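Local coordinates for protein ketosynthase (Streptomyces sp. MSC090213JE08, PDB 6KXD) that probably condenses a growing acyl chain carried on ACP with malonyl-ACP, releasing carbon dioxide, as the ketosynthase of a highly reducing type II polyketide synthase, at residues V109-G114 against A163-T168; A169-N174 against S392-G397. All coordinates share one frame; numbering follows the deposited sequence.

Contact 1 (V109-G114 against A163-T168); sequences VGTTDG and ATTVTT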
ATOM      1  N   VAL A 109      -1.196   2.115  -7.142  1.00 38.26           N
ATOM      2  CA  VAL A 109      -1.711   0.830  -7.438  1.00 37.25           C
ATOM      3  C   VAL A 109      -1.872   0.096  -6.115  1.00 36.05           C
ATOM      4  O   VAL A 109      -0.931  -0.072  -5.376  1.00 37.18           O
ATOM      5  CB  VAL A 109      -0.806   0.021  -8.373  1.00 42.82           C
ATOM      6  CG1 VAL A 109      -1.419  -1.339  -8.627  1.00 47.55           C
ATOM      7  CG2 VAL A 109      -0.573   0.748  -9.688  1.00 48.42           C
ATOM      8  N   GLY A 110      -3.075  -0.393  -5.894  1.00 36.83           N
ATOM      9  CA  GLY A 110      -3.368  -1.209  -4.745  1.00 38.94           C
ATOM     10  C   GLY A 110      -3.043  -2.655  -5.025  1.00 38.39           C
ATOM     11  O   GLY A 110      -3.149  -3.100  -6.152  1.00 39.40           O
ATOM     12  N   THR A 111      -2.696  -3.416  -3.992  1.00 38.92           N
ATOM     13  CA  THR A 111      -2.522  -4.838  -4.137  1.00 39.03           C
ATOM     14  C   THR A 111      -2.721  -5.552  -2.807  1.00 41.56           C
ATOM     15  O   THR A 111      -2.461  -4.979  -1.747  1.00 41.56           O
ATOM     16  CB  THR A 111      -1.144  -5.207  -4.696  1.00 39.27           C
ATOM     17  OG1 THR A 111      -1.306  -6.521  -5.224  1.00 38.99           O
ATOM     18  CG2 THR A 111      -0.037  -5.236  -3.681  1.00 38.60           C
ATOM     19  N   THR A 112      -3.138  -6.825  -2.892  1.00 38.17           N
ATOM     20  CA  THR A 112      -3.186  -7.664  -1.684  1.00 38.66           C
ATOM     21  C   THR A 112      -1.925  -8.505  -1.606  1.00 37.00           C
ATOM     22  O   THR A 112      -1.259  -8.540  -0.607  1.00 39.43           O
ATOM     23  CB  THR A 112      -4.445  -8.546  -1.693  1.00 40.83           C
ATOM     24  OG1 THR A 112      -5.600  -7.693  -1.693  1.00 39.99           O
ATOM     25  CG2 THR A 112      -4.468  -9.533  -0.549  1.00 42.39           C
ATOM     26  N   ASP A 113      -1.659  -9.231  -2.716  1.00 38.88           N
ATOM     27  CA  ASP A 113      -0.707 -10.324  -2.784  1.00 39.54           C
ATOM     28  C   ASP A 113       0.460  -9.999  -3.706  1.00 37.74           C
ATOM     29  O   ASP A 113       1.528 -10.567  -3.546  1.00 40.59           O
ATOM     30  CB  ASP A 113      -1.376 -11.616  -3.249  1.00 41.93           C
ATOM     31  CG  ASP A 113      -2.372 -12.117  -2.223  1.00 44.93           C
ATOM     32  OD1 ASP A 113      -1.970 -12.197  -1.036  1.00 47.35           O
ATOM     33  OD2 ASP A 113      -3.532 -12.338  -2.610  1.00 51.12           O
ATOM     34  N   GLY A 114       0.312  -8.981  -4.547  1.00 42.64           N
ATOM     35  CA  GLY A 114       1.433  -8.649  -5.421  1.00 42.51           C
ATOM     36  C   GLY A 114       1.856  -9.880  -6.204  1.00 38.40           C
ATOM     37  O   GLY A 114       0.981 -10.633  -6.678  1.00 39.48           O
ATOM     38  N   ALA A 163       5.142   7.071  -7.296  1.00 38.97           N
ATOM     39  CA  ALA A 163       4.662   5.685  -7.529  1.00 39.65           C
ATOM     40  C   ALA A 163       4.539   4.969  -6.193  1.00 37.06           C
ATOM     41  O   ALA A 163       5.510   4.577  -5.622  1.00 42.25           O
ATOM     42  CB  ALA A 163       5.617   4.947  -8.428  1.00 41.70           C
ATOM     43  N   THR A 164       3.302   4.882  -5.711  1.00 35.60           N
ATOM     44  CA  THR A 164       3.013   4.367  -4.431  1.00 35.86           C
ATOM     45  C   THR A 164       2.121   3.144  -4.600  1.00 38.05           C
ATOM     46  O   THR A 164       0.984   3.233  -5.093  1.00 42.25           O
ATOM     47  CB  THR A 164       2.269   5.400  -3.574  1.00 39.67           C
ATOM     48  OG1 THR A 164       3.084   6.564  -3.496  1.00 44.64           O
ATOM     49  CG2 THR A 164       2.038   4.895  -2.173  1.00 44.22           C
ATOM     50  N   THR A 165       2.600   2.007  -4.146  1.00 33.90           N
ATOM     51  CA  THR A 165       1.705   0.873  -4.081  1.00 32.90           C
ATOM     52  C   THR A 165       1.061   0.828  -2.698  1.00 36.67           C
ATOM     53  O   THR A 165       1.764   0.817  -1.715  1.00 35.22           O
ATOM     54  CB  THR A 165       2.457  -0.436  -4.276  1.00 34.60           C
ATOM     55  OG1 THR A 165       3.024  -0.296  -5.578  1.00 35.85           O
ATOM     56  CG2 THR A 165       1.560  -1.651  -4.252  1.00 33.32           C
ATOM     57  N   VAL A 166      -0.265   0.824  -2.684  1.00 34.04           N
ATOM     58  CA  VAL A 166      -1.008   0.763  -1.460  1.00 35.90           C
ATOM     59  C   VAL A 166      -1.352  -0.713  -1.189  1.00 39.41           C
ATOM     60  O   VAL A 166      -2.011  -1.395  -1.971  1.00 39.23           O
ATOM     61  CB  VAL A 166      -2.227   1.684  -1.517  1.00 36.61           C
ATOM     62  CG1 VAL A 166      -3.031   1.547  -0.242  1.00 32.88           C
ATOM     63  CG2 VAL A 166      -1.781   3.140  -1.732  1.00 39.84           C
ATOM     64  N   THR A 167      -0.930  -1.203  -0.041  1.00 34.95           N
ATOM     65  CA  THR A 167      -1.065  -2.626   0.274  1.00 34.89           C
ATOM     66  C   THR A 167      -2.118  -2.779   1.381  1.00 36.28           C
ATOM     67  O   THR A 167      -1.802  -3.262   2.420  1.00 41.74           O
ATOM     68  CB  THR A 167       0.270  -3.237   0.676  1.00 36.19           C
ATOM     69  OG1 THR A 167       0.780  -2.593   1.842  1.00 36.26           O
ATOM     70  CG2 THR A 167       1.287  -3.132  -0.454  1.00 35.50           C
ATOM     71  N   THR A 168      -3.318  -2.287   1.112  1.00 36.57           N
ATOM     72  CA  THR A 168      -4.440  -2.405   2.039  1.00 39.62           C
ATOM     73  C   THR A 168      -5.431  -3.437   1.482  1.00 43.41           C
ATOM     74  O   THR A 168      -6.690  -3.300   1.588  1.00 39.53           O
ATOM     75  CB  THR A 168      -5.049  -1.029   2.312  1.00 37.71           C
ATOM     76  OG1 THR A 168      -5.508  -0.479   1.079  1.00 36.17           O
ATOM     77  CG2 THR A 168      -4.091  -0.066   2.974  1.00 36.50           C
TER

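Contact 2 (A169-N174 against S392-G397); sequences ACAAGN and SSAFAG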
ATOM      1  N   ALA A 169      -4.870  -4.419   0.781  1.00 44.55           N
ATOM      2  CA  ALA A 169      -5.606  -5.616   0.334  1.00 47.20           C
ATOM      3  C   ALA A 169      -6.893  -5.265  -0.437  1.00 48.12           C
ATOM      4  O   ALA A 169      -6.859  -4.562  -1.462  1.00 44.11           O
ATOM      5  CB  ALA A 169      -5.791  -6.509   1.520  1.00 48.67           C
ATOM      6  N   CYS A 170      -8.066  -5.776  -0.018  1.00 50.62           N
ATOM      7  CA  CYS A 170      -9.283  -5.602  -0.834  1.00 51.66           C
ATOM      8  C   CYS A 170      -9.723  -4.150  -0.962  1.00 51.91           C
ATOM      9  O   CYS A 170     -10.457  -3.782  -1.933  1.00 54.68           O
ATOM     10  CB  CYS A 170     -10.461  -6.333  -0.227  1.00 56.87           C
ATOM     11  SG  CYS A 170      -9.880  -7.807   0.612  1.00 59.12           S
ATOM     12  N   ALA A 171      -9.256  -3.312  -0.028  1.00 40.41           N
ATOM     13  CA  ALA A 171      -9.648  -1.941  -0.037  1.00 39.73           C
ATOM     14  C   ALA A 171      -8.658  -1.103  -0.847  1.00 40.04           C
ATOM     15  O   ALA A 171      -8.862   0.065  -1.017  1.00 39.36           O
ATOM     16  CB  ALA A 171      -9.748  -1.422   1.376  1.00 38.19           C
ATOM     17  N   ALA A 172      -7.609  -1.731  -1.374  1.00 42.42           N
ATOM     18  CA  ALA A 172      -6.453  -0.982  -1.833  1.00 39.36           C
ATOM     19  C   ALA A 172      -6.834  -0.125  -3.045  1.00 42.09           C
ATOM     20  O   ALA A 172      -6.412   1.001  -3.148  1.00 41.41           O
ATOM     21  CB  ALA A 172      -5.317  -1.934  -2.088  1.00 40.15           C
ATOM     22  N   GLY A 173      -7.689  -0.627  -3.942  1.00 39.35           N
ATOM     23  CA  GLY A 173      -8.141   0.168  -5.095  1.00 39.21           C
ATOM     24  C   GLY A 173      -8.805   1.483  -4.697  1.00 37.94           C
ATOM     25  O   GLY A 173      -8.507   2.494  -5.200  1.00 41.08           O
ATOM     26  N   ASN A 174      -9.709   1.431  -3.727  1.00 37.19           N
ATOM     27  CA  ASN A 174     -10.396   2.582  -3.222  1.00 36.08           C
ATOM     28  C   ASN A 174      -9.422   3.517  -2.497  1.00 40.89           C
ATOM     29  O   ASN A 174      -9.516   4.735  -2.632  1.00 39.52           O
ATOM     30  CB  ASN A 174     -11.512   2.186  -2.256  1.00 36.25           C
ATOM     31  CG  ASN A 174     -12.851   1.997  -2.936  1.00 38.34           C
ATOM     32  OD1 ASN A 174     -12.957   2.213  -4.149  1.00 40.89           O
ATOM     33  ND2 ASN A 174     -13.831   1.515  -2.177  1.00 39.36           N
ATOM     34  N   SER A 392     -15.456  -1.037   0.310  1.00 38.40           N
ATOM     35  CA  SER A 392     -14.415  -1.981   0.362  1.00 38.73           C
ATOM     36  C   SER A 392     -13.955  -2.057   1.806  1.00 40.42           C
ATOM     37  O   SER A 392     -13.956  -1.051   2.511  1.00 42.54           O
ATOM     38  CB  SER A 392     -13.298  -1.631  -0.582  1.00 43.55           C
ATOM     39  OG  SER A 392     -12.515  -0.577  -0.038  1.00 43.70           O
ATOM     40  N   SER A 393     -13.685  -3.291   2.228  1.00 43.34           N
ATOM     41  CA  SER A 393     -13.215  -3.615   3.529  1.00 39.99           C
ATOM     42  C   SER A 393     -12.097  -4.612   3.306  1.00 45.72           C
ATOM     43  O   SER A 393     -12.059  -5.262   2.263  1.00 52.36           O
ATOM     44  CB  SER A 393     -14.291  -4.185   4.416  1.00 42.42           C
ATOM     45  OG  SER A 393     -15.283  -3.207   4.646  1.00 45.11           O
ATOM     46  N   ALA A 394     -11.142  -4.626   4.220  1.00 41.57           N
ATOM     47  CA  ALA A 394     -10.022  -5.486   4.081  1.00 39.11           C
ATOM     48  C   ALA A 394      -9.668  -6.019   5.452  1.00 40.51           C
ATOM     49  O   ALA A 394     -10.159  -5.518   6.455  1.00 42.23           O
ATOM     50  CB  ALA A 394      -8.872  -4.746   3.428  1.00 44.83           C
ATOM     51  N   PHE A 395      -8.759  -6.976   5.444  1.00 36.72           N
ATOM     52  CA  PHE A 395      -8.040  -7.413   6.653  1.00 39.15           C
ATOM     53  C   PHE A 395      -7.408  -6.180   7.307  1.00 37.15           C
ATOM     54  O   PHE A 395      -7.363  -5.094   6.683  1.00 35.14           O
ATOM     55  CB  PHE A 395      -7.016  -8.477   6.321  1.00 42.58           C
ATOM     56  CG  PHE A 395      -7.580  -9.850   6.070  1.00 43.62           C
ATOM     57  CD1 PHE A 395      -8.948 -10.055   5.932  1.00 48.02           C
ATOM     58  CD2 PHE A 395      -6.726 -10.940   5.984  1.00 57.93           C
ATOM     59  CE1 PHE A 395      -9.445 -11.334   5.742  1.00 50.68           C
ATOM     60  CE2 PHE A 395      -7.229 -12.214   5.755  1.00 50.77           C
ATOM     61  CZ  PHE A 395      -8.580 -12.402   5.637  1.00 51.32           C
ATOM     62  N   ALA A 396      -7.049  -6.362   8.574  1.00 39.13           N
ATOM     63  CA  ALA A 396      -6.539  -5.254   9.462  1.00 41.11           C
ATOM     64  C   ALA A 396      -7.565  -4.113   9.668  1.00 41.34           C
ATOM     65  O   ALA A 396      -7.206  -2.957   9.975  1.00 39.72           O
ATOM     66  CB  ALA A 396      -5.239  -4.730   8.893  1.00 43.42           C
ATOM     67  N   GLY A 397      -8.846  -4.401   9.476  1.00 40.42           N
ATOM     68  CA  GLY A 397      -9.925  -3.461   9.705  1.00 41.10           C
ATOM     69  C   GLY A 397      -9.919  -2.257   8.791  1.00 36.75           C
ATOM     70  O   GLY A 397     -10.413  -1.191   9.144  1.00 39.38           O
TER

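Contact 1 (V109-G114 against A163-T168)
Val109 and Gly110 pair in parallel with Thr165 and Val166, the CA atoms of Gly110 and Val166 lying 4.5 Å apart. Three backbone hydrogen bonds define the register. Val109 bonds to the residues on either side of Thr165, its N to Thr164 O at 3.2 Å and its O to Val166 N at 2.9 Å; in the latter the donor stands 40° out of the carbonyl plane. Thr111 N to Val166 O, also 2.9 Å, is nearly collinear with the carbonyl, at a C=O...N angle of 161°. Where the strands give way to loop, methyl groups add to the contact: Thr111 CG2 lies 4.0 Å from Thr165 CG2 and 4.1 Å from Thr167 CG2, a small apolar cluster. In Thr165, CG2 is anti to the backbone N, and this methyl also approaches Val109 O at 3.2 Å. The hydroxyls are engaged elsewhere. Thr111 OG1 accepts from Gly114 N at 3.0 Å, an ST motif that ties down the turn after the strand, and it also bonds to Ala197 O; Thr165 OG1 bonds to Ala145 O and Ser149 OG. Val109 and Thr165 share the face covered by helix 147-156, where Val109 packs on Ile152, whereas Val166 faces Tyr175 and Ser176 of helix 172-185. Backbone hydrogen bonds from Thr165 and Thr167 reach the neighbouring subunit, placing strand 161-166 at the dimer interface. A parallel strand pair sandwiched between helices in this way belongs to the layered alpha/beta core of the thiolase-like fold.

Contact 2 (A169-N174 against S392-G397)
Ala394 points its CB into the turn that starts helix 172-185, where it meets Ala169 CB at 4.0 Å, Ala171 CB at 4.0 Å and, between them along the chain, Cys170 N at 3.7 Å. Three small residues thus close round one methyl. Cys170 also turns its CB toward the strand, 3.1 Å from Ser393 O, while a chi1 of -32° leaves SG beside the backbone N, short of a staggered position; SG lies 3.7 Å from Ser393 O and 4.3 Å from Ala394 CB. Ser392 approaches from the other end of the turn: with chi1 at 77°, OG lies between the backbone N and carbonyl carbon and comes 3.2 Å from Ala171 CB. Asn174 ND2 is 3.3 Å from the same OG, and both polar groups bond to Ala400 O, on the adjoining strand; Asn174 OD1 bonds to Asn390 ND2. The side chain of Cys170 touches His301 and His336, consistent with the Cys-His-His active site of ketosynthases, in which the nucleophile sits at a helix N-terminus. The contact therefore seats the start of helix 172-185 against the end of strand 387-394, with strand 398-405 antiparallel beside it and Ser342, in helix 341-355, bonding to Cys170 O and Asn174 N.

Overall arrangement
Both contacts are buried, their centres about 10 Å apart, and they follow in series along the chain: strand 161-166 of contact 1 leads directly into the turn and helix of contact 2. Their chemistry differs. Backbone hydrogen bonding sets the register in contact 1, strand against strand, whereas contact 2 fits a helix start onto a strand end through small side chains, its polar groups bonding to neighbouring residues. They also touch: Ala172 CB packs 3.4 Å from Gly110 CA, and Thr168 O lies 3.2 Å from Ala394 CB. Both reach the same mixed sheet and the neighbouring subunit, but contact 1 pairs strands at the interface, while contact 2 packs the turn of the probable nucleophile.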